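Local atomic coordinates of protein disulfide-isomerase A4 (Rattus norvegicus, PDB entry 3EC3), a protein that catalyses the rearrangement of disulfide bonds in proteins of the endoplasmic reticulum, this fragment being its noncatalytic pair of thioredoxin-like domains. Residues S5-K9 with Y44-N49; V136-V142 with T170-E176. The protein carries 1 engineered substitution. All coordinates share one frame; numbering follows the deposited sequence.

Contact 1: S5-K9 with Y44-N49; sequences SPPSK and YQDAAN. Residue 5 of segment 5-9 comes from a tag, linker or insertion.
The primary amide of Q45 reaches from its helix to the backbone of S8, an instance of one side chain pairing with both polar groups of a residue in the loop leading into strand 9-10. Q45 NE2 donates to S8 O at 3.3 Å, somewhat long, meeting the oxygen well to one side of the C=O direction (114°) and tilted from the carbonyl plane. S8 N donates to Q45 OE1, but that oxygen lies implausibly close to the ring of P7, so the exact position of the amide is doubtful. The bend at chi2 (-76°) carries the amide off the helix and across to the loop. Beside it, the P7 ring settles against the next helical turn, with P7 CB 3.9 Å from A48 CB and P7 CG at the same distance from N49 CB. The hydroxyl of S8 comes to the edge of the Y44 ring, near its plane, with S8 OG 3.4 Å from Y44 CE1.

Here the N-terminal lead into edge strand 9-10 of a thioredoxin-like sheet lies against helix 39-51, the helix of the beta-alpha-beta unit that connects strands 28-32 and 57-60. With an alanine in place of Q45, the amide N-H and carbonyl of S8 would probably lose their partner on the helix.

Strand 57-60 supplies much of the second shell: S8 OG is hydrogen-bonded to H59 ND1, Y44 OH to H58 O, and the K9 backbone pairs with F57 and H59. Y41 OH also bonds to Q45 NE2. R52 bonds to N49 OD1 and to the carbonyl oxygen of S5, a tag residue.

Contact 2: V136-V142 with T170-E176; sequences VVVYYSV and TFAIADE
V136 lies over one face of the F171 ring in a CH-pi contact, its CB 4.0 Å from the ring centroid, the two side chains running alongside and pointing the same way. They begin a parallel strand pair in which V136, V138 and Y140 use both backbone N and O to reach T170, A172, A174 and E176.

On the other face of the sheet, V137 CG1 presses on A174 CB at 3.4 Å, tighter than usual, and also sits over a face of the Y139 ring. Back on the face of V136 and I173, chi1 of 62° sets CG of Y140 between its backbone N and carbonyl carbon, bringing the far end of the ring to I173; I173 CG2 meets the ring at its edge, 3.7 Å from Y140 CE1, while V142 CG2 sits over the ring centre.

At the C-terminal end of strand 170-175, the carboxylate of D175 swings away from its backbone nitrogen (chi1 -178°), bringing OD2 to V142 N at 3.0 Å, where it accepts through its anti lone pair. A water donates to the same oxygen, and D175 OD1 accepts from D178 N.

These are the parallel strands of the beta-alpha-beta unit joined by helix 149-163. That helix takes the Y140 hydroxyl at T152 O and, with helix 216-227, packs on V138 and F171; strand 118-121 flanks 170-175, and strand 196-200 flanks 135-140.

How the contacts relate
Starting from the N terminus, the chain first meets contact 1, which closes a loop of 34 residues by bringing the lead-in to strand 9-10 back to helix 39-51. Contact 2 opens only after that loop has closed, and closes a 27-residue connection that includes helix 149-163. The two are therefore in series, neither nested nor crossed. Each lies in its own thioredoxin-like domain, built on a mixed sheet of order 1-3-2-4-5: contact 1 ties the lead-in to an edge strand to the crossover helix, whereas contact 2 joins neighbouring parallel strands inside the second sheet. Their centres are 32 Å apart, on opposite sides of the chain's centre, and they do not touch.

Contact 1: S5-K9 with Y44-N49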
ATOM      1  N   SER A   5      13.675  22.242   6.389  1.00 39.03           N
ATOM      2  CA  SER A   5      13.131  21.940   7.748  1.00 38.79           C
ATOM      3  C   SER A   5      13.099  20.437   8.060  1.00 38.24           C
ATOM      4  O   SER A   5      13.545  19.620   7.248  1.00 37.51           O
ATOM      5  CB  SER A   5      11.741  22.566   7.940  1.00 39.31           C
ATOM      6  OG  SER A   5      11.844  23.810   8.623  1.00 40.00           O
ATOM      7  N   PRO A   6      12.563  20.071   9.241  1.00 37.73           N
ATOM      8  CA  PRO A   6      12.852  18.715   9.701  1.00 36.57           C
ATOM      9  C   PRO A   6      12.009  17.722   8.899  1.00 34.09           C
ATOM     10  O   PRO A   6      10.789  17.868   8.838  1.00 34.98           O
ATOM     11  CB  PRO A   6      12.460  18.764  11.184  1.00 37.28           C
ATOM     12  CG  PRO A   6      11.339  19.809  11.244  1.00 37.48           C
ATOM     13  CD  PRO A   6      11.661  20.803  10.163  1.00 38.16           C
ATOM     14  N   PRO A   7      12.644  16.741   8.238  1.00 31.54           N
ATOM     15  CA  PRO A   7      11.784  15.895   7.405  1.00 29.69           C
ATOM     16  C   PRO A   7      10.720  15.123   8.235  1.00 27.22           C
ATOM     17  O   PRO A   7       9.509  15.232   7.967  1.00 28.67           O
ATOM     18  CB  PRO A   7      12.777  14.986   6.683  1.00 29.11           C
ATOM     19  CG  PRO A   7      13.973  14.962   7.562  1.00 30.91           C
ATOM     20  CD  PRO A   7      14.058  16.337   8.170  1.00 32.61           C
ATOM     21  N   SER A   8      11.137  14.454   9.292  1.00 23.34           N
ATOM     22  CA  SER A   8      10.192  13.730  10.164  1.00 20.21           C
ATOM     23  C   SER A   8       9.532  14.591  11.268  1.00 20.16           C
ATOM     24  O   SER A   8      10.197  15.422  11.953  1.00 19.26           O
ATOM     25  CB  SER A   8      10.879  12.481  10.757  1.00 18.96           C
ATOM     26  OG  SER A   8      10.022  11.808  11.692  1.00 19.38           O
ATOM     27  N   LYS A   9       8.221  14.407  11.460  1.00 18.07           N
ATOM     28  CA  LYS A   9       7.498  15.218  12.434  1.00 17.61           C
ATOM     29  C   LYS A   9       7.263  14.480  13.725  1.00 16.23           C
ATOM     30  O   LYS A   9       6.919  13.294  13.713  1.00 15.62           O
ATOM     31  CB  LYS A   9       6.144  15.701  11.794  1.00 18.94           C
ATOM     32  CG  LYS A   9       5.566  16.909  12.445  1.00 20.93           C
ATOM     33  CD  LYS A   9       4.491  17.580  11.537  1.00 19.31           C
ATOM     34  CE  LYS A   9       4.128  18.909  12.106  1.00 22.19           C
ATOM     35  NZ  LYS A   9       3.050  19.600  11.364  1.00 16.78           N
ATOM     36  N   TYR A  44      17.782   7.990  10.681  1.00 17.66           N
ATOM     37  CA  TYR A  44      16.373   8.004  10.226  1.00 18.15           C
ATOM     38  C   TYR A  44      16.025   9.333   9.541  1.00 18.60           C
ATOM     39  O   TYR A  44      15.462   9.331   8.438  1.00 18.08           O
ATOM     40  CB  TYR A  44      15.461   7.738  11.436  1.00 17.42           C
ATOM     41  CG  TYR A  44      13.965   7.855  11.123  1.00 18.53           C
ATOM     42  CD1 TYR A  44      13.192   8.866  11.679  1.00 16.59           C
ATOM     43  CD2 TYR A  44      13.343   6.931  10.287  1.00 20.02           C
ATOM     44  CE1 TYR A  44      11.823   8.966  11.392  1.00 19.50           C
ATOM     45  CE2 TYR A  44      11.997   7.022   9.988  1.00 19.58           C
ATOM     46  CZ  TYR A  44      11.242   8.063  10.544  1.00 19.94           C
ATOM     47  OH  TYR A  44       9.876   8.114  10.268  1.00 18.52           O
ATOM     48  N   GLN A  45      16.410  10.465  10.156  1.00 19.98           N
ATOM     49  CA  GLN A  45      16.128  11.792   9.582  1.00 20.96           C
ATOM     50  C   GLN A  45      16.831  11.969   8.228  1.00 22.15           C
ATOM     51  O   GLN A  45      16.302  12.641   7.363  1.00 21.74           O
ATOM     52  CB  GLN A  45      16.472  12.971  10.548  1.00 22.74           C
ATOM     53  CG  GLN A  45      15.416  13.287  11.696  1.00 24.36           C
ATOM     54  CD  GLN A  45      14.108  14.037  11.229  1.00 26.06           C
ATOM     55  OE1 GLN A  45      13.729  13.973  10.050  1.00 29.81           O
ATOM     56  NE2 GLN A  45      13.412  14.722  12.175  1.00 20.61           N
ATOM     57  N   ASP A  46      18.037  11.409   8.089  1.00 23.20           N
ATOM     58  CA  ASP A  46      18.798  11.412   6.805  1.00 24.13           C
ATOM     59  C   ASP A  46      18.030  10.664   5.703  1.00 23.59           C
ATOM     60  O   ASP A  46      17.823  11.199   4.610  1.00 22.72           O
ATOM     61  CB  ASP A  46      20.161  10.781   7.050  1.00 24.75           C
ATOM     62  CG  ASP A  46      21.140  10.979   5.903  1.00 30.20           C
ATOM     63  OD1 ASP A  46      20.734  11.040   4.723  1.00 35.48           O
ATOM     64  OD2 ASP A  46      22.352  11.032   6.204  1.00 34.27           O
ATOM     65  N   ALA A  47      17.614   9.440   6.006  1.00 22.57           N
ATOM     66  CA  ALA A  47      16.736   8.659   5.128  1.00 23.82           C
ATOM     67  C   ALA A  47      15.418   9.372   4.762  1.00 24.03           C
ATOM     68  O   ALA A  47      14.967   9.340   3.602  1.00 25.37           O
ATOM     69  CB  ALA A  47      16.418   7.311   5.777  1.00 22.50           C
ATOM     70  N   ALA A  48      14.770   9.947   5.769  1.00 24.07           N
ATOM     71  CA  ALA A  48      13.501  10.641   5.597  1.00 24.12           C
ATOM     72  C   ALA A  48      13.660  11.858   4.668  1.00 24.41           C
ATOM     73  O   ALA A  48      12.814  12.128   3.812  1.00 24.22           O
ATOM     74  CB  ALA A  48      12.988  11.077   6.945  1.00 24.48           C
ATOM     75  N   ASN A  49      14.757  12.592   4.848  1.00 25.03           N
ATOM     76  CA  ASN A  49      15.016  13.772   4.038  1.00 26.20           C
ATOM     77  C   ASN A  49      15.062  13.415   2.559  1.00 26.57           C
ATOM     78  O   ASN A  49      14.458  14.093   1.723  1.00 26.00           O
ATOM     79  CB  ASN A  49      16.321  14.472   4.442  1.00 25.79           C
ATOM     80  CG  ASN A  49      16.619  15.633   3.539  1.00 28.23           C
ATOM     81  OD1 ASN A  49      15.822  16.578   3.455  1.00 29.99           O
ATOM     82  ND2 ASN A  49      17.712  15.540   2.781  1.00 28.89           N
TER

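Contact 2: V136-V142 with T170-E176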
ATOM      1  N   VAL A 136      -1.704  -5.556 -10.934  1.00 18.29           N
ATOM      2  CA  VAL A 136      -3.044  -6.109 -11.139  1.00 17.57           C
ATOM      3  C   VAL A 136      -4.010  -5.087 -10.535  1.00 18.18           C
ATOM      4  O   VAL A 136      -3.887  -4.782  -9.372  1.00 18.07           O
ATOM      5  CB  VAL A 136      -3.203  -7.500 -10.475  1.00 16.88           C
ATOM      6  CG1 VAL A 136      -4.659  -8.067 -10.685  1.00 18.45           C
ATOM      7  CG2 VAL A 136      -2.152  -8.488 -11.006  1.00 17.30           C
ATOM      8  N   VAL A 137      -4.929  -4.526 -11.326  1.00 17.84           N
ATOM      9  CA  VAL A 137      -5.908  -3.553 -10.826  1.00 18.61           C
ATOM     10  C   VAL A 137      -7.328  -4.094 -10.842  1.00 18.32           C
ATOM     11  O   VAL A 137      -7.769  -4.614 -11.860  1.00 18.64           O
ATOM     12  CB  VAL A 137      -5.899  -2.251 -11.654  1.00 18.08           C
ATOM     13  CG1 VAL A 137      -6.862  -1.193 -10.965  1.00 19.70           C
ATOM     14  CG2 VAL A 137      -4.455  -1.690 -11.763  1.00 17.37           C
ATOM     15  N   VAL A 138      -8.044  -3.967  -9.717  1.00 19.16           N
ATOM     16  CA  VAL A 138      -9.444  -4.371  -9.627  1.00 18.73           C
ATOM     17  C   VAL A 138     -10.322  -3.115  -9.459  1.00 19.59           C
ATOM     18  O   VAL A 138     -10.193  -2.358  -8.483  1.00 18.67           O
ATOM     19  CB  VAL A 138      -9.686  -5.437  -8.517  1.00 18.05           C
ATOM     20  CG1 VAL A 138     -11.178  -5.761  -8.349  1.00 18.97           C
ATOM     21  CG2 VAL A 138      -8.880  -6.732  -8.823  1.00 20.03           C
ATOM     22  N   TYR A 139     -11.212  -2.905 -10.434  1.00 19.87           N
ATOM     23  CA  TYR A 139     -12.019  -1.692 -10.502  1.00 20.06           C
ATOM     24  C   TYR A 139     -13.454  -1.903  -9.999  1.00 20.06           C
ATOM     25  O   TYR A 139     -14.150  -2.833 -10.429  1.00 20.14           O
ATOM     26  CB  TYR A 139     -12.124  -1.207 -11.953  1.00 20.64           C
ATOM     27  CG  TYR A 139     -10.811  -0.928 -12.653  1.00 20.33           C
ATOM     28  CD1 TYR A 139     -10.186  -1.911 -13.405  1.00 20.80           C
ATOM     29  CD2 TYR A 139     -10.219   0.331 -12.600  1.00 21.84           C
ATOM     30  CE1 TYR A 139      -8.986  -1.661 -14.081  1.00 21.58           C
ATOM     31  CE2 TYR A 139      -8.999   0.589 -13.271  1.00 21.12           C
ATOM     32  CZ  TYR A 139      -8.401  -0.422 -14.000  1.00 22.60           C
ATOM     33  OH  TYR A 139      -7.212  -0.211 -14.673  1.00 23.87           O
ATOM     34  N   TYR A 140     -13.898  -1.007  -9.141  1.00 19.69           N
ATOM     35  CA  TYR A 140     -15.272  -1.003  -8.658  1.00 20.73           C
ATOM     36  C   TYR A 140     -15.585   0.297  -7.935  1.00 20.14           C
ATOM     37  O   TYR A 140     -14.819   1.236  -7.999  1.00 20.26           O
ATOM     38  CB  TYR A 140     -15.614  -2.238  -7.789  1.00 19.48           C
ATOM     39  CG  TYR A 140     -14.822  -2.419  -6.496  1.00 20.84           C
ATOM     40  CD1 TYR A 140     -13.561  -3.032  -6.509  1.00 18.97           C
ATOM     41  CD2 TYR A 140     -15.368  -2.043  -5.263  1.00 19.75           C
ATOM     42  CE1 TYR A 140     -12.857  -3.252  -5.330  1.00 18.80           C
ATOM     43  CE2 TYR A 140     -14.664  -2.243  -4.061  1.00 20.53           C
ATOM     44  CZ  TYR A 140     -13.405  -2.854  -4.120  1.00 19.42           C
ATOM     45  OH  TYR A 140     -12.717  -3.080  -2.971  1.00 18.76           O
ATOM     46  N   SER A 141     -16.720   0.353  -7.248  1.00 20.86           N
ATOM     47  CA  SER A 141     -17.054   1.550  -6.478  1.00 20.83           C
ATOM     48  C   SER A 141     -16.357   1.505  -5.128  1.00 20.92           C
ATOM     49  O   SER A 141     -16.774   0.759  -4.233  1.00 22.98           O
ATOM     50  CB  SER A 141     -18.589   1.685  -6.328  1.00 21.54           C
ATOM     51  OG  SER A 141     -18.917   2.770  -5.487  1.00 23.35           O
ATOM     52  N   VAL A 142     -15.282   2.281  -4.971  1.00 20.02           N
ATOM     53  CA  VAL A 142     -14.426   2.173  -3.761  1.00 19.35           C
ATOM     54  C   VAL A 142     -14.810   3.279  -2.797  1.00 19.13           C
ATOM     55  O   VAL A 142     -14.727   4.444  -3.150  1.00 19.35           O
ATOM     56  CB  VAL A 142     -12.899   2.258  -4.135  1.00 20.52           C
ATOM     57  CG1 VAL A 142     -12.024   2.332  -2.856  1.00 17.85           C
ATOM     58  CG2 VAL A 142     -12.510   1.028  -4.972  1.00 19.84           C
ATOM     59  N   THR A 170       2.130  -6.644  -7.967  1.00 16.15           N
ATOM     60  CA  THR A 170       1.459  -5.662  -7.065  1.00 15.36           C
ATOM     61  C   THR A 170      -0.044  -5.691  -7.412  1.00 16.22           C
ATOM     62  O   THR A 170      -0.396  -5.790  -8.586  1.00 16.94           O
ATOM     63  CB  THR A 170       2.030  -4.273  -7.294  1.00 15.62           C
ATOM     64  OG1 THR A 170       3.481  -4.327  -7.194  1.00 13.70           O
ATOM     65  CG2 THR A 170       1.444  -3.256  -6.299  1.00 14.98           C
ATOM     66  N   PHE A 171      -0.917  -5.693  -6.396  1.00 15.23           N
ATOM     67  CA  PHE A 171      -2.382  -5.710  -6.615  1.00 15.57           C
ATOM     68  C   PHE A 171      -2.919  -4.449  -5.960  1.00 16.83           C
ATOM     69  O   PHE A 171      -2.381  -3.990  -4.922  1.00 16.52           O
ATOM     70  CB  PHE A 171      -3.027  -6.897  -5.931  1.00 14.04           C
ATOM     71  CG  PHE A 171      -2.749  -8.262  -6.574  1.00 17.68           C
ATOM     72  CD1 PHE A 171      -1.502  -8.853  -6.534  1.00 16.79           C
ATOM     73  CD2 PHE A 171      -3.795  -8.973  -7.170  1.00 16.27           C
ATOM     74  CE1 PHE A 171      -1.277 -10.121  -7.100  1.00 16.39           C
ATOM     75  CE2 PHE A 171      -3.582 -10.248  -7.748  1.00 13.90           C
ATOM     76  CZ  PHE A 171      -2.324 -10.817  -7.716  1.00 14.38           C
ATOM     77  N   ALA A 172      -3.947  -3.867  -6.568  1.00 16.81           N
ATOM     78  CA  ALA A 172      -4.593  -2.685  -5.982  1.00 16.82           C
ATOM     79  C   ALA A 172      -6.055  -2.692  -6.366  1.00 18.13           C
ATOM     80  O   ALA A 172      -6.428  -3.242  -7.440  1.00 19.24           O
ATOM     81  CB  ALA A 172      -3.921  -1.408  -6.489  1.00 16.81           C
ATOM     82  N   ILE A 173      -6.896  -2.082  -5.533  1.00 16.72           N
ATOM     83  CA  ILE A 173      -8.270  -1.822  -5.967  1.00 16.51           C
ATOM     84  C   ILE A 173      -8.282  -0.364  -6.463  1.00 16.21           C
ATOM     85  O   ILE A 173      -7.457   0.463  -6.030  1.00 15.99           O
ATOM     86  CB  ILE A 173      -9.287  -2.030  -4.802  1.00 16.42           C
ATOM     87  CG1 ILE A 173      -9.028  -1.001  -3.692  1.00 18.18           C
ATOM     88  CG2 ILE A 173      -9.290  -3.545  -4.338  1.00 16.02           C
ATOM     89  CD1 ILE A 173     -10.135  -0.997  -2.608  1.00 16.70           C
ATOM     90  N   ALA A 174      -9.194  -0.047  -7.374  1.00 17.65           N
ATOM     91  CA  ALA A 174      -9.245   1.279  -7.982  1.00 18.74           C
ATOM     92  C   ALA A 174     -10.712   1.654  -8.180  1.00 20.45           C
ATOM     93  O   ALA A 174     -11.546   0.789  -8.482  1.00 18.61           O
ATOM     94  CB  ALA A 174      -8.504   1.301  -9.323  1.00 18.84           C
ATOM     95  N   ASP A 175     -11.033   2.930  -7.958  1.00 20.80           N
ATOM     96  CA  ASP A 175     -12.413   3.356  -8.146  1.00 23.59           C
ATOM     97  C   ASP A 175     -12.740   3.459  -9.644  1.00 24.44           C
ATOM     98  O   ASP A 175     -11.974   4.038 -10.406  1.00 24.22           O
ATOM     99  CB  ASP A 175     -12.698   4.685  -7.451  1.00 22.56           C
ATOM    100  CG  ASP A 175     -14.134   5.099  -7.613  1.00 22.78           C
ATOM    101  OD1 ASP A 175     -14.402   6.009  -8.408  1.00 23.47           O
ATOM    102  OD2 ASP A 175     -15.013   4.433  -7.051  1.00 19.77           O
ATOM    103  N   GLU A 176     -13.874   2.896 -10.056  1.00 28.16           N
ATOM    104  CA  GLU A 176     -14.196   2.806 -11.514  1.00 30.87           C
ATOM    105  C   GLU A 176     -14.455   4.159 -12.176  1.00 31.86           C
ATOM    106  O   GLU A 176     -14.196   4.315 -13.385  1.00 32.82           O
ATOM    107  CB  GLU A 176     -15.361   1.846 -11.783  1.00 30.48           C
ATOM    108  CG  GLU A 176     -16.613   2.169 -11.006  1.00 33.11           C
ATOM    109  CD  GLU A 176     -17.683   1.083 -11.100  1.00 34.51           C
ATOM    110  OE1 GLU A 176     -17.518   0.121 -11.881  1.00 38.39           O
ATOM    111  OE2 GLU A 176     -18.717   1.216 -10.408  1.00 40.20           O
TER
HETATM  112  O   HOH W   1     -17.521   4.744  -7.900  1.00 31.31           O